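Local structure of shikimate dehydrogenase (Listeria monocytogenes, 3TNL) at residues Y107-S112 and G129-H134; T123-D128 and F297-H302; G154-I159 and A225-F230. The protein probably catalyses the reversible NADPH-linked reduction of 3-dehydroshikimate to shikimate, a step on the chorismate route to the aromatic amino acids. One frame throughout, in Å; residues are numbered along the deposited sequence.

Contact 1 (Y107-S112 and G129-H134); sequences YLDKLS and GVLTGH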
loop_
_atom_site.group_PDB
_atom_site.type_symbol
_atom_site.label_atom_id
_atom_site.label_comp_id
_atom_site.label_asym_id
_atom_site.label_seq_id
_atom_site.Cartn_x
_atom_site.Cartn_y
_atom_site.Cartn_z
ATOM N N TYR B 107 -2.261 -6.750 -19.133
ATOM C CA TYR B 107 -3.137 -6.027 -18.239
ATOM C C TYR B 107 -2.914 -4.528 -18.231
ATOM O O TYR B 107 -3.557 -3.831 -17.436
ATOM C CB TYR B 107 -2.974 -6.585 -16.802
ATOM C CG TYR B 107 -3.099 -8.087 -16.770
ATOM C CD1 TYR B 107 -4.238 -8.691 -17.281
ATOM C CD2 TYR B 107 -2.096 -8.902 -16.250
ATOM C CE1 TYR B 107 -4.372 -10.054 -17.280
ATOM C CE2 TYR B 107 -2.232 -10.289 -16.248
ATOM C CZ TYR B 107 -3.370 -10.839 -16.788
ATOM O OH TYR B 107 -3.565 -12.204 -16.801
ATOM N N LEU B 108 -2.020 -4.042 -19.104
ATOM C CA LEU B 108 -1.720 -2.627 -19.208
ATOM C C LEU B 108 -2.377 -2.028 -20.431
ATOM O O LEU B 108 -2.979 -2.748 -21.257
ATOM C CB LEU B 108 -0.205 -2.428 -19.250
ATOM C CG LEU B 108 0.628 -3.091 -18.136
ATOM C CD1 LEU B 108 2.119 -2.746 -18.280
ATOM C CD2 LEU B 108 0.111 -2.700 -16.738
ATOM N N ASP B 109 -2.285 -0.723 -20.565
ATOM C CA ASP B 109 -2.929 -0.013 -21.663
ATOM C C ASP B 109 -1.960 0.473 -22.729
ATOM O O ASP B 109 -2.333 0.530 -23.924
ATOM C CB ASP B 109 -3.712 1.175 -21.104
ATOM C CG ASP B 109 -4.687 0.744 -20.040
ATOM O OD1 ASP B 109 -5.510 -0.167 -20.345
ATOM O OD2 ASP B 109 -4.659 1.277 -18.911
ATOM N N LYS B 110 -0.737 0.838 -22.327
ATOM C CA LYS B 110 0.276 1.355 -23.244
ATOM C C LYS B 110 1.659 0.865 -22.818
ATOM O O LYS B 110 1.864 0.518 -21.650
ATOM C CB LYS B 110 0.304 2.889 -23.218
ATOM C CG LYS B 110 -0.951 3.576 -23.744
ATOM C CD LYS B 110 -0.737 5.099 -23.823
ATOM C CE LYS B 110 -1.920 5.784 -24.482
ATOM N NZ LYS B 110 -2.094 5.339 -25.901
ATOM N N LEU B 111 2.607 0.898 -23.745
ATOM C CA LEU B 111 4.003 0.495 -23.473
ATOM C C LEU B 111 4.964 1.484 -24.090
ATOM O O LEU B 111 4.692 2.058 -25.162
ATOM C CB LEU B 111 4.304 -0.875 -24.079
ATOM C CG LEU B 111 3.455 -2.083 -23.654
ATOM C CD1 LEU B 111 3.790 -3.277 -24.526
ATOM C CD2 LEU B 111 3.714 -2.373 -22.153
ATOM N N SER B 112 6.089 1.713 -23.435
ATOM C CA SER B 112 7.138 2.520 -24.025
ATOM C C SER B 112 7.707 1.711 -25.220
ATOM O O SER B 112 7.488 0.505 -25.325
ATOM C CB SER B 112 8.262 2.773 -23.023
ATOM O OG SER B 112 8.966 1.573 -22.739
ATOM N N GLY B 129 -6.023 6.757 -14.929
ATOM C CA GLY B 129 -6.481 5.387 -15.160
ATOM C C GLY B 129 -5.866 4.632 -16.336
ATOM O O GLY B 129 -6.232 3.493 -16.638
ATOM N N VAL B 130 -4.964 5.269 -17.063
ATOM C CA VAL B 130 -4.297 4.607 -18.181
ATOM C C VAL B 130 -2.947 4.141 -17.661
ATOM O O VAL B 130 -2.164 4.952 -17.110
ATOM C CB VAL B 130 -4.114 5.579 -19.373
ATOM C CG1 VAL B 130 -3.377 4.899 -20.548
ATOM C CG2 VAL B 130 -5.477 6.124 -19.803
ATOM N N LEU B 131 -2.696 2.830 -17.770
ATOM C CA LEU B 131 -1.428 2.252 -17.289
ATOM C C LEU B 131 -0.416 2.100 -18.431
ATOM O O LEU B 131 -0.697 1.436 -19.437
ATOM C CB LEU B 131 -1.665 0.875 -16.672
ATOM C CG LEU B 131 -2.648 0.777 -15.525
ATOM C CD1 LEU B 131 -2.717 -0.691 -15.066
ATOM C CD2 LEU B 131 -2.262 1.721 -14.375
ATOM N N THR B 132 0.746 2.699 -18.251
ATOM C CA THR B 132 1.858 2.617 -19.226
ATOM C C THR B 132 2.991 1.816 -18.581
ATOM O O THR B 132 3.398 2.105 -17.438
ATOM C CB THR B 132 2.420 3.983 -19.611
ATOM O OG1 THR B 132 1.361 4.840 -20.053
ATOM C CG2 THR B 132 3.470 3.851 -20.762
ATOM N N GLY B 133 3.445 0.793 -19.307
ATOM C CA GLY B 133 4.552 -0.047 -18.935
ATOM C C GLY B 133 5.853 0.479 -19.531
ATOM O O GLY B 133 5.904 0.826 -20.719
ATOM N N HIS B 134 6.871 0.544 -18.693
ATOM C CA HIS B 134 8.202 0.982 -19.050
ATOM C C HIS B 134 9.212 -0.097 -18.638
ATOM O O HIS B 134 8.907 -0.983 -17.842
ATOM C CB HIS B 134 8.566 2.255 -18.268
ATOM C CG HIS B 134 7.714 3.444 -18.591
ATOM N ND1 HIS B 134 8.128 4.437 -19.462
ATOM C CD2 HIS B 134 6.477 3.800 -18.169
ATOM C CE1 HIS B 134 7.169 5.343 -19.564
ATOM N NE2 HIS B 134 6.170 5.000 -18.766
#
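Asp109 and Lys110 meet Leu131 where strand 110-111 joins strand 130-134 in parallel, at the outer end of the mixed sheet of the substrate-binding domain. Backbone bonds make the seam. Leu131 O is shared by two amides, Asp109 N at 2.9 Å and Lys110 N at 3.0 Å, and the donors alternate between the strands: Gly133 N gives to Lys110 O at 2.8 Å and Ser112 N to Gly133 O at 2.9 Å. Thr132 CA and Leu111 CA add CA-H...O contacts to Lys110 O and Gly133 O.

One side chain joins this backbone pattern. With CG anti to its own carbonyl carbon (chi1 -55°), Asp109 turns its carboxylate toward the partner strand, and OD2 takes Leu131 N at 2.8 Å in an almost straight bond (176°), using the lone pair away from OD1. Arg87 of helix 79-88 forms a salt bridge with the same oxygen, which probably favours the charged form.

The Leu108 and Leu131 side chains cross at about a right angle, Leu108 CD2 3.9 Å from Leu131 CD1; Leu131 reaches helix 79-88 and Leu108 lies on Val121 and Val124. Leu108 CD1, 3.7 Å from Gly133 CA, and Leu111 CD2 approach closely because glycine has no side chain.

At the far end Ser112 N-caps helix 113-118 through OG to Ala115 N, its CB 3.9 Å from His134 ND1.

Contact 2 (T123-D128 and F297-H302); sequences TVVNDD and FEIWTH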
loop_
_atom_site.group_PDB
_atom_site.type_symbol
_atom_site.label_atom_id
_atom_site.label_comp_id
_atom_site.label_asym_id
_atom_site.label_seq_id
_atom_site.Cartn_x
_atom_site.Cartn_y
_atom_site.Cartn_z
ATOM N N THR B 123 8.357 -1.438 -14.735
ATOM C CA THR B 123 7.861 -0.198 -14.141
ATOM C C THR B 123 6.535 0.207 -14.786
ATOM O O THR B 123 6.442 0.290 -15.992
ATOM C CB THR B 123 8.873 0.921 -14.379
ATOM O OG1 THR B 123 10.132 0.591 -13.747
ATOM C CG2 THR B 123 8.378 2.264 -13.857
ATOM N N VAL B 124 5.515 0.458 -13.970
ATOM C CA VAL B 124 4.227 0.885 -14.443
ATOM C C VAL B 124 3.876 2.229 -13.833
ATOM O O VAL B 124 4.206 2.498 -12.672
ATOM C CB VAL B 124 3.112 -0.141 -14.063
ATOM C CG1 VAL B 124 1.722 0.333 -14.543
ATOM C CG2 VAL B 124 3.409 -1.534 -14.683
ATOM N N VAL B 125 3.221 3.076 -14.627
ATOM C CA VAL B 125 2.724 4.378 -14.151
ATOM C C VAL B 125 1.277 4.513 -14.602
ATOM O O VAL B 125 0.895 4.015 -15.661
ATOM C CB VAL B 125 3.608 5.568 -14.607
ATOM C CG1 VAL B 125 3.639 5.688 -16.139
ATOM C CG2 VAL B 125 3.144 6.874 -13.998
ATOM N N ASN B 126 0.480 5.136 -13.743
ATOM C CA ASN B 126 -0.943 5.342 -13.942
ATOM C C ASN B 126 -1.259 6.827 -14.142
ATOM O O ASN B 126 -0.913 7.642 -13.270
ATOM C CB ASN B 126 -1.643 4.854 -12.691
ATOM C CG ASN B 126 -3.158 4.848 -12.816
ATOM O OD1 ASN B 126 -3.722 5.455 -13.700
ATOM N ND2 ASN B 126 -3.820 4.220 -11.847
ATOM N N ASP B 127 -1.811 7.201 -15.297
ATOM C CA ASP B 127 -2.245 8.581 -15.558
ATOM C C ASP B 127 -3.719 8.563 -15.915
ATOM O O ASP B 127 -4.091 8.006 -16.944
ATOM C CB ASP B 127 -1.463 9.189 -16.717
ATOM C CG ASP B 127 -0.029 9.385 -16.395
ATOM O OD1 ASP B 127 0.320 10.399 -15.748
ATOM O OD2 ASP B 127 0.769 8.531 -16.805
ATOM N N ASP B 128 -4.562 9.100 -15.028
ATOM C CA ASP B 128 -6.020 9.196 -15.281
ATOM C C ASP B 128 -6.568 7.790 -15.580
ATOM O O ASP B 128 -7.457 7.629 -16.416
ATOM C CB ASP B 128 -6.220 10.166 -16.476
ATOM C CG ASP B 128 -7.662 10.676 -16.652
ATOM O OD1 ASP B 128 -8.495 10.578 -15.718
ATOM O OD2 ASP B 128 -7.940 11.228 -17.761
ATOM N N PHE B 297 11.764 6.364 -10.410
ATOM C CA PHE B 297 11.430 7.414 -9.443
ATOM C C PHE B 297 10.919 8.682 -10.144
ATOM O O PHE B 297 9.910 9.283 -9.711
ATOM C CB PHE B 297 12.674 7.720 -8.625
ATOM C CG PHE B 297 12.433 8.641 -7.470
ATOM C CD1 PHE B 297 12.109 8.138 -6.232
ATOM C CD2 PHE B 297 12.559 10.016 -7.624
ATOM C CE1 PHE B 297 11.915 9.007 -5.149
ATOM C CE2 PHE B 297 12.350 10.884 -6.555
ATOM C CZ PHE B 297 12.019 10.361 -5.320
ATOM N N GLU B 298 11.572 9.057 -11.243
ATOM C CA GLU B 298 11.131 10.255 -12.016
ATOM C C GLU B 298 9.824 10.015 -12.741
ATOM O O GLU B 298 8.960 10.917 -12.802
ATOM C CB GLU B 298 12.192 10.775 -13.012
ATOM C CG GLU B 298 11.667 12.039 -13.802
ATOM C CD GLU B 298 12.626 12.645 -14.850
ATOM O OE1 GLU B 298 13.772 12.185 -14.990
ATOM O OE2 GLU B 298 12.180 13.598 -15.544
ATOM N N ILE B 299 9.668 8.823 -13.310
ATOM C CA ILE B 299 8.427 8.448 -13.989
ATOM C C ILE B 299 7.244 8.625 -12.998
ATOM O O ILE B 299 6.189 9.125 -13.366
ATOM C CB ILE B 299 8.515 7.008 -14.560
ATOM C CG1 ILE B 299 9.344 6.979 -15.856
ATOM C CG2 ILE B 299 7.153 6.465 -14.858
ATOM C CD1 ILE B 299 9.778 5.603 -16.308
ATOM N N TRP B 300 7.429 8.229 -11.743
ATOM C CA TRP B 300 6.326 8.333 -10.798
ATOM C C TRP B 300 6.114 9.715 -10.216
ATOM O O TRP B 300 4.976 10.187 -10.132
ATOM C CB TRP B 300 6.497 7.373 -9.618
ATOM C CG TRP B 300 6.576 5.893 -10.018
ATOM C CD1 TRP B 300 5.826 5.240 -10.937
ATOM C CD2 TRP B 300 7.464 4.917 -9.469
ATOM N NE1 TRP B 300 6.203 3.939 -10.999
ATOM C CE2 TRP B 300 7.224 3.713 -10.124
ATOM C CE3 TRP B 300 8.475 4.979 -8.504
ATOM C CZ2 TRP B 300 7.931 2.548 -9.831
ATOM C CZ3 TRP B 300 9.195 3.821 -8.221
ATOM C CH2 TRP B 300 8.906 2.638 -8.863
ATOM N N THR B 301 7.212 10.324 -9.777
ATOM C CA THR B 301 7.175 11.597 -9.012
ATOM C C THR B 301 7.444 12.868 -9.764
ATOM O O THR B 301 7.125 13.955 -9.268
ATOM C CB THR B 301 8.188 11.556 -7.841
ATOM O OG1 THR B 301 9.527 11.694 -8.354
ATOM C CG2 THR B 301 8.050 10.264 -6.984
ATOM N N HIS B 302 8.086 12.761 -10.918
ATOM C CA HIS B 302 8.481 13.904 -11.711
ATOM C C HIS B 302 9.405 14.811 -10.934
ATOM O O HIS B 302 9.427 16.040 -11.122
ATOM C CB HIS B 302 7.285 14.583 -12.396
ATOM C CG HIS B 302 6.721 13.729 -13.472
ATOM N ND1 HIS B 302 7.319 13.625 -14.708
ATOM C CD2 HIS B 302 5.707 12.839 -13.468
ATOM C CE1 HIS B 302 6.666 12.731 -15.429
ATOM N NE2 HIS B 302 5.678 12.252 -14.708
HETATM O O HOH W 1 2.772 11.754 -15.671
#
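The long helix 286-301 packs here on the mixed sheet of the substrate-binding domain, Ile299 and Trp300 of its last turn lying against Thr123 to Val125 of strand 123-127. The strand and helix segments run nearly parallel, 13° apart, with their axes 8.6 Å from each other at closest approach.

Trp300 supplies the direct polar link. Its indole NE1 donates to Val124 O at 3.0 Å, with an N-H...O angle of 151°; the acceptor lies at the ring edge, close to the indole plane, whereas the nitrogen stands above the carbonyl plane, 35° out of it. The bond helps to fix the turn of the indole, and His56 of helix 52-63 meets the same side chain edge-to-face. Thr123 CG2, anti to its backbone N, comes obliquely to the NE1, CE2 and CZ2 stretch of the indole, 4.0 Å from Trp300 NE1.

Beside this bond Ile299 points directly at the strand. Its CG2 branch fits against the beta-branched end of Val125, 3.7 Å from CB and nearly as close to CG1, and Val125 CG2 turns to Ile299 O. Val125 CB also approaches the edge of the indole near CD1, so the valine touches both helix residues.

Farther along the strand, a water links the two segments: it donates to Asp127 OD1 at 2.8 Å and lies 3.1 Å from His302 NE2, just past the helix. Arg92 ties the same ends together, forming a salt bridge with Asp127 OD1 and hydrogen bonds to Asn126 O and Trp300 O.

Such a mainly apolar helix-on-sheet interface, built from alternate strand residues, is characteristic of the alpha/beta sandwich of a shikimate dehydrogenase substrate-binding domain.

Contact 3 (G154-I159 and A225-F230); sequences GKKMTI and AESVIF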
loop_
_atom_site.group_PDB
_atom_site.type_symbol
_atom_site.label_atom_id
_atom_site.label_comp_id
_atom_site.label_asym_id
_atom_site.label_seq_id
_atom_site.Cartn_x
_atom_site.Cartn_y
_atom_site.Cartn_z
ATOM N N GLY B 154 28.041 3.979 -30.715
ATOM C CA GLY B 154 28.711 3.876 -32.000
ATOM C C GLY B 154 29.818 2.842 -32.051
ATOM O O GLY B 154 30.582 2.787 -33.000
ATOM N N LYS B 155 29.859 1.977 -31.034
ATOM C CA LYS B 155 30.911 0.985 -30.909
ATOM C C LYS B 155 30.325 -0.410 -30.752
ATOM O O LYS B 155 29.140 -0.604 -30.930
ATOM C CB LYS B 155 31.816 1.367 -29.741
ATOM C CG LYS B 155 32.397 2.768 -29.887
ATOM C CD LYS B 155 33.205 3.212 -28.715
ATOM C CE LYS B 155 33.633 4.654 -28.861
ATOM N NZ LYS B 155 34.336 5.118 -27.618
ATOM N N LYS B 156 31.183 -1.375 -30.446
ATOM C CA LYS B 156 30.814 -2.776 -30.339
ATOM C C LYS B 156 30.852 -3.285 -28.917
ATOM O O LYS B 156 31.818 -3.009 -28.171
ATOM C CB LYS B 156 31.756 -3.621 -31.178
ATOM C CG LYS B 156 31.545 -5.058 -31.122
ATOM C CD LYS B 156 32.392 -5.673 -32.250
ATOM C CE LYS B 156 32.198 -7.127 -32.349
ATOM N NZ LYS B 156 32.741 -7.679 -33.654
ATOM N N MET B 157 29.797 -3.978 -28.518
ATOM C CA MET B 157 29.730 -4.628 -27.224
ATOM C C MET B 157 29.666 -6.114 -27.445
ATOM O O MET B 157 28.990 -6.577 -28.358
ATOM C CB MET B 157 28.472 -4.194 -26.438
ATOM C CG MET B 157 28.242 -4.980 -25.132
ATOM S SD MET B 157 26.933 -4.300 -24.065
ATOM C CE MET B 157 25.512 -4.490 -25.149
ATOM N N THR B 158 30.370 -6.851 -26.589
ATOM C CA THR B 158 30.303 -8.299 -26.507
ATOM C C THR B 158 29.654 -8.559 -25.128
ATOM O O THR B 158 30.078 -8.019 -24.141
ATOM C CB THR B 158 31.636 -8.995 -26.626
ATOM O OG1 THR B 158 32.124 -8.779 -27.961
ATOM C CG2 THR B 158 31.517 -10.478 -26.397
ATOM N N ILE B 159 28.622 -9.375 -25.095
ATOM C CA ILE B 159 27.898 -9.624 -23.858
ATOM C C ILE B 159 27.552 -11.096 -23.696
ATOM O O ILE B 159 27.197 -11.781 -24.667
ATOM C CB ILE B 159 26.650 -8.718 -23.806
ATOM C CG1 ILE B 159 25.917 -8.846 -22.464
ATOM C CG2 ILE B 159 25.694 -8.999 -24.979
ATOM C CD1 ILE B 159 24.784 -7.832 -22.294
ATOM N N ALA B 225 38.188 -8.624 -28.784
ATOM C CA ALA B 225 39.244 -7.829 -29.345
ATOM C C ALA B 225 38.740 -6.592 -30.080
ATOM O O ALA B 225 39.432 -5.568 -30.110
ATOM C CB ALA B 225 40.094 -8.699 -30.305
ATOM N N GLU B 226 37.557 -6.729 -30.676
ATOM C CA GLU B 226 36.922 -5.663 -31.455
ATOM C C GLU B 226 35.938 -4.780 -30.688
ATOM O O GLU B 226 35.404 -3.826 -31.248
ATOM C CB GLU B 226 36.197 -6.320 -32.645
ATOM C CG GLU B 226 37.161 -7.043 -33.564
ATOM C CD GLU B 226 36.505 -7.849 -34.672
ATOM O OE1 GLU B 226 35.272 -8.048 -34.674
ATOM O OE2 GLU B 226 37.285 -8.308 -35.546
ATOM N N SER B 227 35.720 -5.090 -29.403
ATOM C CA SER B 227 34.739 -4.410 -28.577
ATOM C C SER B 227 35.288 -3.369 -27.661
ATOM O O SER B 227 36.392 -3.501 -27.138
ATOM C CB SER B 227 34.030 -5.424 -27.703
ATOM O OG SER B 227 33.378 -6.380 -28.486
ATOM N N VAL B 228 34.484 -2.333 -27.460
ATOM C CA VAL B 228 34.824 -1.298 -26.477
ATOM C C VAL B 228 34.538 -1.831 -25.035
ATOM O O VAL B 228 35.218 -1.433 -24.064
ATOM C CB VAL B 228 34.018 0.018 -26.753
ATOM C CG1 VAL B 228 32.533 -0.140 -26.526
ATOM C CG2 VAL B 228 34.589 1.117 -25.899
ATOM N N ILE B 229 33.608 -2.781 -24.950
ATOM C CA ILE B 229 33.171 -3.302 -23.666
ATOM C C ILE B 229 32.795 -4.765 -23.805
ATOM O O ILE B 229 32.231 -5.207 -24.826
ATOM C CB ILE B 229 31.956 -2.472 -23.168
ATOM C CG1 ILE B 229 31.602 -2.825 -21.710
ATOM C CG2 ILE B 229 30.765 -2.565 -24.116
ATOM C CD1 ILE B 229 30.602 -1.846 -21.093
ATOM N N PHE B 230 33.124 -5.529 -22.747
ATOM C CA PHE B 230 32.775 -6.927 -22.569
ATOM C C PHE B 230 31.974 -6.965 -21.274
ATOM O O PHE B 230 32.456 -6.559 -20.235
ATOM C CB PHE B 230 34.026 -7.812 -22.466
ATOM C CG PHE B 230 33.739 -9.255 -22.152
ATOM C CD1 PHE B 230 32.923 -9.987 -22.974
ATOM C CD2 PHE B 230 34.312 -9.888 -21.059
ATOM C CE1 PHE B 230 32.668 -11.308 -22.720
ATOM C CE2 PHE B 230 34.035 -11.236 -20.806
ATOM C CZ PHE B 230 33.188 -11.930 -21.636
HETATM O O HOH W 2 34.206 -1.294 -30.789
#
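Lys156 NZ is held by two carboxylates: it forms a salt bridge with Glu226 OE1 at 2.8 Å, met nearly along the C-O axis, and a second one with Glu223, one turn earlier in helix 217-226. The lysine chain is extended throughout, with CG anti to the backbone N (chi1 177°), and its methylenes run past Glu226 O and CB before the amine reaches the acid. Lys222 forms a further salt bridge with Glu226 OE1, so the negative charge is probably well compensated.

Deeper in, two hydroxyls meet. Thr158 OG1 donates to Ser227 OG at 2.8 Å, and Ser227 OG is also bonded to Glu223 O, linking Thr158 of strand 156-160 to helix 217-226 through Ser227.

Backbone bonds set the parallel pairing. Val228 N gives to Lys156 O at 2.8 Å, and Thr158 N to Ile229 O at 3.0 Å in a nearly straight bond (173°). A water bridges Lys156 N and Glu226 O next to the first of these bonds.

Apolar contacts divide between the two faces. On one, Met157 and Ile229 lie side by side, pointing the same way, with Met157 CG, in the conformer described, 3.6 Å from Ile229 CG2; on the other, Thr158 CG2 packs 3.7 Å from Phe230 CD1. At the surface the Lys155 chain crosses Val228 at about a right angle, CB touching CG1.

Adjacent parallel strands 156-160 and 229-232, the second entered from helix 217-226, form the centre of the Rossmann fold that binds the dinucleotide.

Overall arrangement
Contacts 1 and 2 belong to one sheet and touch, their centres 10 Å apart: strands 123-127 and 130-134 are antiparallel neighbours, with His134 N 2.7 Å from Thr123 O and Thr132 N 2.9 Å from Val125 O. Strand 110-111 extends the sheet at its edge while helix 286-301 covers a face. Contact 3 lies in the parallel sheet, its centre 33 Å from each of theirs, inside the chain loop that contact 2 closes. The substrate and NAD sites lie mainly in different domains. Between side chains, His134 is about 5 Å from Asn122, inferred to bind shikimate, and Trp300 about 8 Å from the shikimate-binding Ser52. Phe230 lies about 11 Å from NAD, without contact.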